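Local coordinates for protein RNA polymerase sigma factor SIGMA-28 (FliA) (Aquifex aeolicus, PDB 1RP3) that probably directs RNA polymerase to flagellar promoters as a sigma factor, and is held here in an inactive conformation by the anti-sigma factor FlgM, at residues K34-P37 and E38-I42; Y48-I51 and G52-A56. One frame throughout, in Å; residues are numbered along the deposited sequence.

Contact 1 of 2, residues K34-P37 and E38-I42; sequences KHLP and EDVDI
Pro-37 and Val-40 close a type I beta turn between helices 7-33 and 42-58, the amide N of Val-40 donating to Pro-37 O over 3.0 Å. The bond is nearly straight at hydrogen, but the donor stands 44° out of the carbonyl plane. Val-40 spreads its two methyls over the residues before Glu-38: with CG1 anti to its own backbone N (chi1 175°), that methyl meets Leu-36 CD1 at 4.0 Å, while the other branch, CG2, lies 4.0 Å from Pro-37 CD on the proline ring. Leu-36 and Val-40 both also touch Leu-45 of helix 42-58, and Leu-36 reaches Phe-141 of helix 129-158. At the outer corner, Asp-39 is turned back along the turn by its first torsion (chi1 76°), which sets OD1 3.1 Å from Pro-37 CB; the carboxylate oxygen approaches carbon here, with no N-H between them. Glu-38 extends away from the turn, touching Pro-37 C through CB alone. A single backbone hydrogen bond and a few apolar carbons thus define the reversal: the exposed Glu-38 and Asp-39 carry their carboxylates outward, while Leu-36 and Val-40 face Leu-45.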
loop_
_atom_site.group_PDB
_atom_site.type_symbol
_atom_site.label_atom_id
_atom_site.label_comp_id
_atom_site.label_asym_id
_atom_site.label_seq_id
_atom_site.Cartn_x
_atom_site.Cartn_y
_atom_site.Cartn_z
ATOM N N LYS A 34 0.348 -5.687 -3.119
ATOM C CA LYS A 34 -0.585 -6.696 -2.617
ATOM C C LYS A 34 -2.053 -6.282 -2.756
ATOM O O LYS A 34 -2.954 -7.120 -2.678
ATOM C CB LYS A 34 -0.293 -7.019 -1.157
ATOM C CG LYS A 34 1.038 -7.696 -0.909
ATOM C CD LYS A 34 1.255 -7.858 0.594
ATOM C CE LYS A 34 2.473 -8.706 0.904
ATOM N NZ LYS A 34 2.602 -8.923 2.365
ATOM N N HIS A 35 -2.284 -4.993 -2.991
ATOM C CA HIS A 35 -3.636 -4.461 -3.121
ATOM C C HIS A 35 -3.942 -3.989 -4.535
ATOM O O HIS A 35 -4.985 -3.393 -4.781
ATOM C CB HIS A 35 -3.809 -3.267 -2.189
ATOM C CG HIS A 35 -3.421 -3.548 -0.768
ATOM N ND1 HIS A 35 -4.358 -3.712 0.226
ATOM C CD2 HIS A 35 -2.214 -3.668 -0.188
ATOM C CE1 HIS A 35 -3.732 -3.922 1.373
ATOM N NE2 HIS A 35 -2.437 -3.903 1.158
ATOM N N LEU A 36 -2.998 -4.179 -5.442
ATOM C CA LEU A 36 -3.179 -3.732 -6.804
ATOM C C LEU A 36 -3.478 -4.867 -7.773
ATOM O O LEU A 36 -3.243 -6.035 -7.481
ATOM C CB LEU A 36 -1.922 -2.985 -7.257
ATOM C CG LEU A 36 -1.719 -1.552 -6.751
ATOM C CD1 LEU A 36 -0.254 -1.113 -6.966
ATOM C CD2 LEU A 36 -2.715 -0.620 -7.471
ATOM N N PRO A 37 -4.092 -4.539 -8.913
ATOM C CA PRO A 37 -4.384 -5.587 -9.892
ATOM C C PRO A 37 -3.024 -6.126 -10.323
ATOM O O PRO A 37 -2.046 -5.378 -10.408
ATOM C CB PRO A 37 -5.029 -4.811 -11.043
ATOM C CG PRO A 37 -5.634 -3.619 -10.379
ATOM C CD PRO A 37 -4.623 -3.231 -9.341
ATOM N N GLU A 38 -2.972 -7.424 -10.579
ATOM C CA GLU A 38 -1.761 -8.105 -11.010
ATOM C C GLU A 38 -1.048 -7.411 -12.187
ATOM O O GLU A 38 0.183 -7.407 -12.257
ATOM C CB GLU A 38 -2.130 -9.544 -11.370
ATOM C CG GLU A 38 -0.960 -10.470 -11.664
ATOM C CD GLU A 38 -1.400 -11.923 -11.887
ATOM O OE1 GLU A 38 -2.483 -12.150 -12.482
ATOM O OE2 GLU A 38 -0.661 -12.840 -11.451
ATOM N N ASP A 39 -1.821 -6.769 -13.061
ATOM C CA ASP A 39 -1.280 -6.086 -14.238
ATOM C C ASP A 39 -0.408 -4.852 -13.957
ATOM O O ASP A 39 0.282 -4.370 -14.852
ATOM C CB ASP A 39 -2.422 -5.715 -15.204
ATOM C CG ASP A 39 -3.233 -4.496 -14.734
ATOM O OD1 ASP A 39 -3.299 -4.226 -13.513
ATOM O OD2 ASP A 39 -3.805 -3.797 -15.600
ATOM N N VAL A 40 -0.480 -4.302 -12.748
ATOM C CA VAL A 40 0.340 -3.134 -12.421
ATOM C C VAL A 40 1.779 -3.595 -12.198
ATOM O O VAL A 40 2.041 -4.463 -11.370
ATOM C CB VAL A 40 -0.186 -2.374 -11.182
ATOM C CG1 VAL A 40 0.765 -1.245 -10.800
ATOM C CG2 VAL A 40 -1.584 -1.816 -11.469
ATOM N N ASP A 41 2.690 -3.035 -12.989
ATOM C CA ASP A 41 4.109 -3.369 -12.947
ATOM C C ASP A 41 4.832 -2.735 -11.754
ATOM O O ASP A 41 4.920 -1.507 -11.645
ATOM C CB ASP A 41 4.742 -2.932 -14.271
ATOM C CG ASP A 41 6.111 -3.534 -14.511
ATOM O OD1 ASP A 41 6.757 -4.025 -13.554
ATOM O OD2 ASP A 41 6.552 -3.492 -15.681
ATOM N N ILE A 42 5.391 -3.586 -10.893
ATOM C CA ILE A 42 6.087 -3.110 -9.705
ATOM C C ILE A 42 7.244 -2.182 -10.030
ATOM O O ILE A 42 7.656 -1.383 -9.200
ATOM C CB ILE A 42 6.576 -4.264 -8.795
ATOM C CG1 ILE A 42 7.037 -3.700 -7.438
ATOM C CG2 ILE A 42 7.675 -5.068 -9.473
ATOM C CD1 ILE A 42 7.533 -4.734 -6.456
#

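Contact 2 of 2, residues Y48-I51 and G52-A56; sequences YGVI and GLIKA
Val-50 and Ile-54 meet one helical turn apart on helix 42-58, CG1 of Val-50 lying 4.0 Å from CD1 of Ile-54. Ile-54 carries CG1 anti to its carbonyl carbon (chi1 -64°), a setting that lays this methylene 3.3 Å from Val-50 O before the chain runs on to the valine methyl. The same oxygen accepts the amide of Ile-54 at 2.9 Å, and three further i to i+4 bonds join the segments. Of the four, that from Leu-53 N to Gly-49 O is the most bent, at 146°. Gly-49 and Gly-52 bring no side chains to this buried part of the helix. Leu-53 rests its CB against Val-50 O at 3.4 Å and packs on Tyr-21 and Val-25 of helix 7-33 and on Ile-72 of helix 66-85. Val-50 touches Leu-22 of helix 7-33.

The other side is looser. Lys-55, which is exposed, runs extended back along the helix, its CE 3.9 Å from Ile-51 CG2, so that aliphatic chain rather than charge makes the contact; its CG also passes 3.5 Å from Ile-51 O. Tyr-48 is exposed as well and makes only its backbone bond to Gly-52 here, while its ring stacks on Tyr-83. The anti-sigma factor adds to the packing: Leu-39 of the FlgM chain meets Val-50 and Ile-51, and its Leu-14 meets Ile-54. The arrangement is that of an amphipathic alpha-helix in the helical bundle of sigma-70 region 2, its apolar residues shared between the bundle and the anti-sigma factor.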
loop_
_atom_site.group_PDB
_atom_site.type_symbol
_atom_site.label_atom_id
_atom_site.label_comp_id
_atom_site.label_asym_id
_atom_site.label_seq_id
_atom_site.Cartn_x
_atom_site.Cartn_y
_atom_site.Cartn_z
ATOM N N TYR A 48 8.536 5.579 -9.648
ATOM C CA TYR A 48 7.998 6.778 -9.022
ATOM C C TYR A 48 8.468 6.883 -7.580
ATOM O O TYR A 48 8.792 7.963 -7.109
ATOM C CB TYR A 48 6.470 6.794 -9.120
ATOM C CG TYR A 48 5.991 7.150 -10.515
ATOM C CD1 TYR A 48 5.878 8.483 -10.908
ATOM C CD2 TYR A 48 5.692 6.155 -11.456
ATOM C CE1 TYR A 48 5.483 8.822 -12.203
ATOM C CE2 TYR A 48 5.301 6.482 -12.757
ATOM C CZ TYR A 48 5.195 7.812 -13.121
ATOM O OH TYR A 48 4.767 8.146 -14.389
ATOM N N GLY A 49 8.595 5.739 -6.925
ATOM C CA GLY A 49 9.043 5.694 -5.550
ATOM C C GLY A 49 10.458 6.215 -5.385
ATOM O O GLY A 49 10.779 6.799 -4.351
ATOM N N VAL A 50 11.305 6.009 -6.392
ATOM C CA VAL A 50 12.682 6.476 -6.344
ATOM C C VAL A 50 12.701 7.977 -6.551
ATOM O O VAL A 50 13.476 8.676 -5.904
ATOM C CB VAL A 50 13.578 5.741 -7.390
ATOM C CG1 VAL A 50 14.932 6.427 -7.542
ATOM C CG2 VAL A 50 13.793 4.311 -6.948
ATOM N N ILE A 51 11.855 8.478 -7.452
ATOM C CA ILE A 51 11.794 9.917 -7.678
ATOM C C ILE A 51 11.410 10.565 -6.338
ATOM O O ILE A 51 12.062 11.515 -5.894
ATOM C CB ILE A 51 10.766 10.300 -8.755
ATOM C CG1 ILE A 51 11.127 9.650 -10.085
ATOM C CG2 ILE A 51 10.696 11.832 -8.895
ATOM C CD1 ILE A 51 12.444 10.137 -10.631
ATOM N N GLY A 52 10.410 9.985 -5.672
ATOM C CA GLY A 52 9.976 10.485 -4.382
ATOM C C GLY A 52 11.110 10.478 -3.368
ATOM O O GLY A 52 11.300 11.437 -2.628
ATOM N N LEU A 53 11.900 9.410 -3.377
ATOM C CA LEU A 53 13.031 9.263 -2.473
ATOM C C LEU A 53 14.097 10.345 -2.675
ATOM O O LEU A 53 14.571 10.945 -1.715
ATOM C CB LEU A 53 13.650 7.879 -2.648
ATOM C CG LEU A 53 15.048 7.653 -2.067
ATOM C CD1 LEU A 53 15.081 7.897 -0.563
ATOM C CD2 LEU A 53 15.504 6.233 -2.393
ATOM N N ILE A 54 14.450 10.602 -3.928
ATOM C CA ILE A 54 15.464 11.595 -4.254
ATOM C C ILE A 54 15.020 12.993 -3.833
ATOM O O ILE A 54 15.821 13.779 -3.345
ATOM C CB ILE A 54 15.778 11.588 -5.766
ATOM C CG1 ILE A 54 16.396 10.249 -6.165
ATOM C CG2 ILE A 54 16.695 12.749 -6.132
ATOM C CD1 ILE A 54 16.617 10.095 -7.683
ATOM N N LYS A 55 13.749 13.307 -4.062
ATOM C CA LYS A 55 13.207 14.604 -3.686
ATOM C C LYS A 55 13.203 14.800 -2.175
ATOM O O LYS A 55 13.532 15.884 -1.697
ATOM C CB LYS A 55 11.805 14.791 -4.251
ATOM C CG LYS A 55 11.801 15.026 -5.751
ATOM C CD LYS A 55 10.381 15.178 -6.268
ATOM C CE LYS A 55 10.358 15.516 -7.750
ATOM N NZ LYS A 55 8.951 15.465 -8.285
ATOM N N ALA A 56 12.874 13.740 -1.435
ATOM C CA ALA A 56 12.851 13.781 0.026
ATOM C C ALA A 56 14.256 14.002 0.571
ATOM O O ALA A 56 14.451 14.749 1.528
ATOM C CB ALA A 56 12.270 12.478 0.597
#

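How the contacts relate
Contacts 1 and 2 follow one another along the chain within sigma-70 region 2, their centres 20 Å apart and their nearest atoms about 7 Å apart without touching. Contact 1 forms the connection that leaves helix 7-33 and leads into helix 42-58, with Asp-41 at its N-cap; contact 2 lies farther along that same helix. Helix 7-33 borders both, touching Ile-42 in the first and apolar residues in the second. Their other surroundings differ: the loop reaches helix 129-158, whereas 48-56 packs on helix 66-85. FlgM reaches both, at His-35 through its Phe-86 and at several apolar residues of 48-56, consistent with an inhibitor spread across the inactive sigma factor.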